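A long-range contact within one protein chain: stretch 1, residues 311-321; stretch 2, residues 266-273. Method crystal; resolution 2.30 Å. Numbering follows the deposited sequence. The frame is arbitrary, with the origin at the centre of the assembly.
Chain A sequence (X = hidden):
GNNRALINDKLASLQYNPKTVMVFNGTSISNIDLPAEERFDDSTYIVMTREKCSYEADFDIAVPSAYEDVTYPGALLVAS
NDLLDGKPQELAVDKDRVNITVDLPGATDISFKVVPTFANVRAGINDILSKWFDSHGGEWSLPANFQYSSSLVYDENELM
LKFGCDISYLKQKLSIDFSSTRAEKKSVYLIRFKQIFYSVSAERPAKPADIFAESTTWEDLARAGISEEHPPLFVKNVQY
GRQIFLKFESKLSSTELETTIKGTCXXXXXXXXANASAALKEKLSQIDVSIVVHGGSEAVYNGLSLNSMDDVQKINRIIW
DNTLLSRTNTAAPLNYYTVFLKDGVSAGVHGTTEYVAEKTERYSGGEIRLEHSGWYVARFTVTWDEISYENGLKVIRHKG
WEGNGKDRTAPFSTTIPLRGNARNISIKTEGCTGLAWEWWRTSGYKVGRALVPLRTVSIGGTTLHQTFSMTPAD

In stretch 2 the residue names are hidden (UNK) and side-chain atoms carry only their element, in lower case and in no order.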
ATOM      1  N   ASP A 311     -16.441 -15.426 -29.424  1.00 70.03           N
ATOM      2  CA  ASP A 311     -16.489 -16.090 -28.125  1.00 57.38           C
ATOM      3  C   ASP A 311     -17.143 -15.183 -27.073  1.00 52.35           C
ATOM      4  O   ASP A 311     -17.973 -15.638 -26.272  1.00 47.49           O
ATOM      5  CB  ASP A 311     -15.071 -16.504 -27.705  1.00 65.61           C
ATOM      6  CG  ASP A 311     -14.624 -17.840 -28.318  1.00 71.49           C
ATOM      7  OD1 ASP A 311     -15.346 -18.399 -29.184  1.00 78.23           O
ATOM      8  OD2 ASP A 311     -13.532 -18.324 -27.927  1.00 63.29           O
ATOM      9  N   VAL A 312     -16.811 -13.887 -27.089  1.00 48.56           N
ATOM     10  CA  VAL A 312     -17.416 -12.933 -26.156  1.00 48.88           C
ATOM     11  C   VAL A 312     -18.934 -12.901 -26.331  1.00 48.99           C
ATOM     12  O   VAL A 312     -19.703 -12.966 -25.361  1.00 45.43           O
ATOM     13  CB  VAL A 312     -16.791 -11.533 -26.356  1.00 54.09           C
ATOM     14  CG1 VAL A 312     -17.344 -10.543 -25.338  1.00 42.55           C
ATOM     15  CG2 VAL A 312     -15.261 -11.596 -26.269  1.00 54.77           C
ATOM     16  N   GLN A 313     -19.399 -12.780 -27.564  1.00 46.19           N
ATOM     17  CA  GLN A 313     -20.841 -12.783 -27.755  1.00 48.24           C
ATOM     18  C   GLN A 313     -21.463 -14.165 -27.461  1.00 45.79           C
ATOM     19  O   GLN A 313     -22.613 -14.258 -27.002  1.00 43.95           O
ATOM     20  CB  GLN A 313     -21.139 -12.279 -29.172  1.00 52.25           C
ATOM     21  CG  GLN A 313     -22.618 -12.390 -29.562  1.00 57.34           C
ATOM     22  CD  GLN A 313     -22.868 -12.171 -31.060  1.00 68.67           C
ATOM     23  OE1 GLN A 313     -23.535 -13.005 -31.674  1.00 65.17           O
ATOM     24  NE2 GLN A 313     -22.288 -11.096 -31.658  1.00 61.80           N
ATOM     25  N   LYS A 314     -20.743 -15.264 -27.684  1.00 50.11           N
ATOM     26  CA  LYS A 314     -21.316 -16.522 -27.224  1.00 49.08           C
ATOM     27  C   LYS A 314     -21.448 -16.544 -25.703  1.00 41.93           C
ATOM     28  O   LYS A 314     -22.383 -17.142 -25.169  1.00 50.61           O
ATOM     29  CB  LYS A 314     -20.498 -17.733 -27.688  1.00 55.57           C
ATOM     30  CG  LYS A 314     -21.160 -19.067 -27.213  1.00 53.85           C
ATOM     31  CD  LYS A 314     -20.892 -20.284 -28.099  1.00 60.21           C
ATOM     32  CE  LYS A 314     -19.464 -20.798 -27.955  1.00 66.06           C
ATOM     33  NZ  LYS A 314     -18.890 -21.232 -29.287  1.00 67.96           N
ATOM     34  N   ILE A 315     -20.536 -15.908 -24.974  1.00 42.64           N
ATOM     35  CA  ILE A 315     -20.639 -15.949 -23.510  1.00 43.87           C
ATOM     36  C   ILE A 315     -21.819 -15.123 -23.037  1.00 41.49           C
ATOM     37  O   ILE A 315     -22.611 -15.556 -22.187  1.00 56.81           O
ATOM     38  CB  ILE A 315     -19.326 -15.493 -22.851  1.00 40.60           C
ATOM     39  CG1 ILE A 315     -18.265 -16.570 -23.078  1.00 40.06           C
ATOM     40  CG2 ILE A 315     -19.574 -15.261 -21.396  1.00 49.54           C
ATOM     41  CD1 ILE A 315     -16.949 -16.271 -22.562  1.00 47.99           C
ATOM     42  N   ASN A 316     -21.962 -13.921 -23.590  1.00 46.44           N
ATOM     43  CA  ASN A 316     -23.027 -13.024 -23.164  1.00 48.51           C
ATOM     44  C   ASN A 316     -24.359 -13.611 -23.476  1.00 41.33           C
ATOM     45  O   ASN A 316     -25.337 -13.362 -22.782  1.00 45.18           O
ATOM     46  CB  ASN A 316     -22.893 -11.675 -23.849  1.00 43.70           C
ATOM     47  CG  ASN A 316     -21.817 -10.868 -23.211  1.00 38.73           C
ATOM     48  OD1 ASN A 316     -21.655 -10.941 -21.992  1.00 41.10           O
ATOM     49  ND2 ASN A 316     -21.054 -10.142 -23.998  1.00 37.42           N
ATOM     50  N   ARG A 317     -24.412 -14.414 -24.503  1.00 48.66           N
ATOM     51  CA  ARG A 317     -25.669 -15.056 -24.804  1.00 56.47           C
ATOM     52  C   ARG A 317     -26.003 -16.129 -23.800  1.00 50.05           C
ATOM     53  O   ARG A 317     -27.143 -16.203 -23.319  1.00 48.55           O
ATOM     54  CB  ARG A 317     -25.618 -15.643 -26.187  1.00 62.21           C
ATOM     55  CG  ARG A 317     -27.138 -15.824 -26.765  1.00 82.83           C
ATOM     56  CD  ARG A 317     -26.817 -16.445 -28.085  1.00 91.61           C
ATOM     57  NE  ARG A 317     -25.567 -15.894 -28.695  1.00 97.92           N
ATOM     58  CZ  ARG A 317     -24.565 -16.544 -29.251  1.00103.50           C
ATOM     59  NH1 ARG A 317     -24.740 -17.797 -29.525  1.00102.64           N
ATOM     60  NH2 ARG A 317     -23.516 -15.774 -29.580  1.00102.06           N
ATOM     61  N   ILE A 318     -25.039 -17.027 -23.539  1.00 51.96           N
ATOM     62  CA  ILE A 318     -25.205 -17.995 -22.467  1.00 44.21           C
ATOM     63  C   ILE A 318     -25.676 -17.313 -21.197  1.00 56.67           C
ATOM     64  O   ILE A 318     -26.504 -17.863 -20.470  1.00 50.80           O
ATOM     65  CB  ILE A 318     -23.907 -18.766 -22.212  1.00 49.18           C
ATOM     66  CG1 ILE A 318     -23.528 -19.629 -23.408  1.00 44.44           C
ATOM     67  CG2 ILE A 318     -24.116 -19.607 -20.967  1.00 58.74           C
ATOM     68  CD1 ILE A 318     -22.016 -19.865 -23.479  1.00 54.68           C
ATOM     69  N   ILE A 319     -25.150 -16.111 -20.891  1.00 57.47           N
ATOM     70  CA  ILE A 319     -25.471 -15.469 -19.612  1.00 52.88           C
ATOM     71  C   ILE A 319     -26.884 -14.906 -19.616  1.00 51.60           C
ATOM     72  O   ILE A 319     -27.524 -14.815 -18.566  1.00 62.61           O
ATOM     73  CB  ILE A 319     -24.465 -14.344 -19.284  1.00 47.17           C
ATOM     74  CG1 ILE A 319     -23.106 -14.901 -18.941  1.00 42.60           C
ATOM     75  CG2 ILE A 319     -24.943 -13.478 -18.130  1.00 47.29           C
ATOM     76  CD1 ILE A 319     -22.049 -13.849 -18.923  1.00 50.70           C
ATOM     77  N   TRP A 320     -27.335 -14.362 -20.745  1.00 59.86           N
ATOM     78  CA  TRP A 320     -28.606 -13.638 -20.773  1.00 60.11           C
ATOM     79  C   TRP A 320     -29.699 -14.454 -21.431  1.00 60.26           C
ATOM     80  O   TRP A 320     -30.779 -13.916 -21.712  1.00 62.52           O
ATOM     81  CB  TRP A 320     -28.450 -12.272 -21.453  1.00 58.84           C
ATOM     82  CG  TRP A 320     -27.518 -11.461 -20.638  1.00 66.39           C
ATOM     83  CD1 TRP A 320     -26.264 -11.034 -20.995  1.00 55.86           C
ATOM     84  CD2 TRP A 320     -27.707 -11.067 -19.266  1.00 69.86           C
ATOM     85  NE1 TRP A 320     -25.679 -10.383 -19.943  1.00 58.96           N
ATOM     86  CE2 TRP A 320     -26.540 -10.383 -18.871  1.00 64.11           C
ATOM     87  CE3 TRP A 320     -28.752 -11.225 -18.337  1.00 66.62           C
ATOM     88  CZ2 TRP A 320     -26.393  -9.836 -17.585  1.00 63.89           C
ATOM     89  CZ3 TRP A 320     -28.601 -10.694 -17.068  1.00 67.11           C
ATOM     90  CH2 TRP A 320     -27.429  -9.999 -16.705  1.00 70.98           C
ATOM     91  N   ASP A 321     -29.444 -15.745 -21.653  1.00 64.86           N
ATOM     92  CA  ASP A 321     -30.490 -16.684 -22.043  1.00 65.60           C
ATOM     93  C   ASP A 321     -31.679 -16.559 -21.103  1.00 60.50           C
ATOM     94  O   ASP A 321     -31.526 -16.577 -19.873  1.00 62.78           O
ATOM     95  CB  ASP A 321     -29.944 -18.116 -22.021  1.00 61.45           C
ATOM     96  CG  ASP A 321     -29.616 -18.638 -23.415  1.00 76.01           C
ATOM     97  OD1 ASP A 321     -30.284 -18.183 -24.374  1.00 80.79           O
ATOM     98  OD2 ASP A 321     -28.708 -19.507 -23.548  1.00 72.38           O
ATOM     99  N   UNK A 266     -18.521  -8.045 -15.769  1.00 56.25           N
ATOM    100  CA  UNK A 266     -19.360  -7.452 -14.733  1.00 55.52           C
ATOM    101  C   UNK A 266     -20.677  -8.224 -14.667  1.00 52.86           C
ATOM    102  O   UNK A 266     -20.856  -9.237 -15.349  1.00 50.26           O
ATOM    103  c   UNK A 266     -19.592  -5.970 -15.033  1.00 52.26           C
ATOM    104  o   UNK A 266     -20.219  -5.811 -16.301  1.00 57.08           O
ATOM    105  N   UNK A 267     -21.612  -7.726 -13.848  1.00 51.08           N
ATOM    106  CA  UNK A 267     -22.947  -8.293 -13.791  1.00 44.82           C
ATOM    107  C   UNK A 267     -23.687  -8.155 -15.111  1.00 54.69           C
ATOM    108  O   UNK A 267     -24.668  -8.879 -15.331  1.00 58.11           O
ATOM    109  c   UNK A 267     -23.809  -6.111 -12.755  1.00 64.18           C
ATOM    110  c   UNK A 267     -25.200  -5.622 -12.520  1.00 60.73           C
ATOM    111  c   UNK A 267     -25.251  -4.101 -12.528  1.00 64.82           C
ATOM    112  n   UNK A 267     -24.628  -3.384 -13.561  1.00 65.92           N
ATOM    113  c   UNK A 267     -23.761  -7.633 -12.676  1.00 46.13           C
ATOM    114  N   UNK A 268     -23.238  -7.262 -16.001  1.00 55.95           N
ATOM    115  CA  UNK A 268     -23.880  -7.134 -17.312  1.00 60.98           C
ATOM    116  C   UNK A 268     -23.312  -8.076 -18.358  1.00 54.27           C
ATOM    117  O   UNK A 268     -23.885  -8.191 -19.444  1.00 58.57           O
ATOM    118  o   UNK A 268     -25.697  -5.010 -16.633  1.00 81.79           O
ATOM    119  c   UNK A 268     -23.761  -5.709 -17.868  1.00 72.79           C
ATOM    120  c   UNK A 268     -24.547  -4.700 -17.052  1.00 76.88           C
ATOM    121  o   UNK A 268     -24.004  -3.600 -16.818  1.00 71.65           O
ATOM    122  N   UNK A 269     -22.198  -8.734 -18.064  1.00 47.59           N
ATOM    123  CA  UNK A 269     -21.612  -9.668 -18.987  1.00 50.12           C
ATOM    124  C   UNK A 269     -20.225  -9.180 -19.353  1.00 53.81           C
ATOM    125  O   UNK A 269     -19.571  -8.539 -18.607  1.00 56.12           O
ATOM    126  N   UNK A 270     -19.852  -9.559 -20.579  1.00 47.38           N
ATOM    127  CA  UNK A 270     -18.516  -9.219 -21.052  1.00 44.90           C
ATOM    128  C   UNK A 270     -18.611  -8.095 -22.080  1.00 51.90           C
ATOM    129  O   UNK A 270     -19.234  -8.245 -23.118  1.00 51.65           O
ATOM    130  c   UNK A 270     -17.774 -10.417 -21.657  1.00 55.87           C
ATOM    131  c   UNK A 270     -17.277 -11.395 -20.605  1.00 56.52           C
ATOM    132  c   UNK A 270     -18.405 -11.944 -19.780  1.00 58.05           C
ATOM    133  c   UNK A 270     -16.623 -12.489 -21.421  1.00 58.90           C
ATOM    134  N   UNK A 271     -18.108  -6.929 -21.730  1.00 59.09           N
ATOM    135  CA  UNK A 271     -18.036  -5.757 -22.609  1.00 67.93           C
ATOM    136  C   UNK A 271     -16.541  -5.591 -22.897  1.00 69.26           C
ATOM    137  O   UNK A 271     -15.821  -4.824 -22.240  1.00 72.68           O
ATOM    138  n   UNK A 271     -16.392  -0.993 -21.322  1.00 74.79           N
ATOM    139  c   UNK A 271     -17.436  -1.861 -20.791  1.00 94.00           C
ATOM    140  c   UNK A 271     -18.660  -2.014 -21.747  1.00 92.58           C
ATOM    141  c   UNK A 271     -18.657  -4.562 -21.890  1.00 78.46           C
ATOM    142  c   UNK A 271     -18.526  -3.267 -22.649  1.00 88.56           C
ATOM    143  N   UNK A 272     -16.056  -6.365 -23.854  1.00 64.28           N
ATOM    144  CA  UNK A 272     -14.683  -6.272 -24.307  1.00 72.75           C
ATOM    145  C   UNK A 272     -14.742  -5.860 -25.756  1.00 80.24           C
ATOM    146  O   UNK A 272     -15.379  -6.539 -26.568  1.00 79.77           O
ATOM    147  c   UNK A 272     -13.928  -7.589 -24.163  1.00 68.61           C
ATOM    148  c   UNK A 272     -11.653  -8.622 -24.469  1.00 85.07           C
ATOM    149  c   UNK A 272     -14.618  -8.651 -24.971  1.00 78.97           C
ATOM    150  c   UNK A 272     -12.509  -7.400 -24.681  1.00 73.65           C
ATOM    151  N   UNK A 273     -14.094  -4.753 -26.086  1.00 85.92           N
ATOM    152  CA  UNK A 273     -14.257  -4.184 -27.413  1.00 93.33           C
ATOM    153  C   UNK A 273     -12.915  -3.736 -27.982  1.00105.84           C
ATOM    154  O   UNK A 273     -11.913  -3.584 -27.271  1.00107.33           O
ATOM    155  c   UNK A 273     -15.260  -3.017 -27.397  1.00104.08           C
ATOM    156  o   UNK A 273     -16.052  -1.431 -29.000  1.00 95.27           O
ATOM    157  c   UNK A 273     -15.713  -2.614 -28.799  1.00102.23           C
ATOM    158  o   UNK A 273     -15.711  -3.477 -29.710  1.00 97.30           O
TER

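Position 266 carries two side-chain atoms, one carbon and then one oxygen, and lies out of reach of the helix of stretch 1. A single carbon bearing a hydroxyl is serine, Ser266; its chi1 is p, and it opens a type I turn that runs to position 269, whose N bonds to the O of Ser266 at 3.1 Å.

Position 267 has four carbons in an unbranched row ending in nitrogen, and its CA-to-CB bond points away from the helix. This is a lysine, Lys267. Its contact with stretch 1 is made by the backbone: the O of Lys267 lies 3.0 Å from Trp320 CZ2, at the edge of the indole.

At position 268 there are two carbons, the second carrying two oxygens, and again CB points away. The carboxylate on so short a stem identifies Asp268. Its OD2 forms a salt bridge with Lys267 NZ at 3.3 Å, while its backbone O accepts a hydrogen bond from Trp320 NE1 at 2.9 Å.

No side-chain atom follows CA at position 269. Phi/psi of 119/-151° would jam a CB against the preceding carbonyl, and an ideal CB would also stand 2.2 Å from Asn316 OD1. Both point to glycine, Gly269, whose bare CA lies 3.3 Å from Asn316 OD1.

Position 270 has four carbons, forked at the second; its CA-to-CB bond points toward the helix. CB is 3.7 Å from Val312 CG1, and one terminal carbon lies near both Ile315 and Ile319. The fork beyond CB gives leucine, Leu270; its CD1 is 3.9 Å from Ile315 CG2 and 4.2 Å from Ile319 CD1.

Position 271 repeats the row of four carbons ending in nitrogen, its CA-to-CB bond points away, and it touches nothing on stretch 1: Lys271.

Position 272 has four carbons forked at the first, one arm two carbons long, and packs against Val312. The branch at CB makes it isoleucine, Ile272, with CG2 3.3 Å from Val312 CG2.

Position 273 has two carbons, the second with two oxygens, and is poorly ordered and clear of the helix. It is an aspartate, Asp273.

The contact combines polar pairing with apolar packing. Asn316 reads the backbone of Leu270 twice, its OD1 accepting from the N of Leu270 at 2.7 Å and its ND2 donating to the O of Leu270 at 2.8 Å, so one amide satisfies both backbone groups. The Leu270 side chain meanwhile packs against Val312, Ile315 and Ile319, and Trp320 secures the turn through the Asp268 carbonyl.

Stretch 2, residues 266-273: SKDGLKID
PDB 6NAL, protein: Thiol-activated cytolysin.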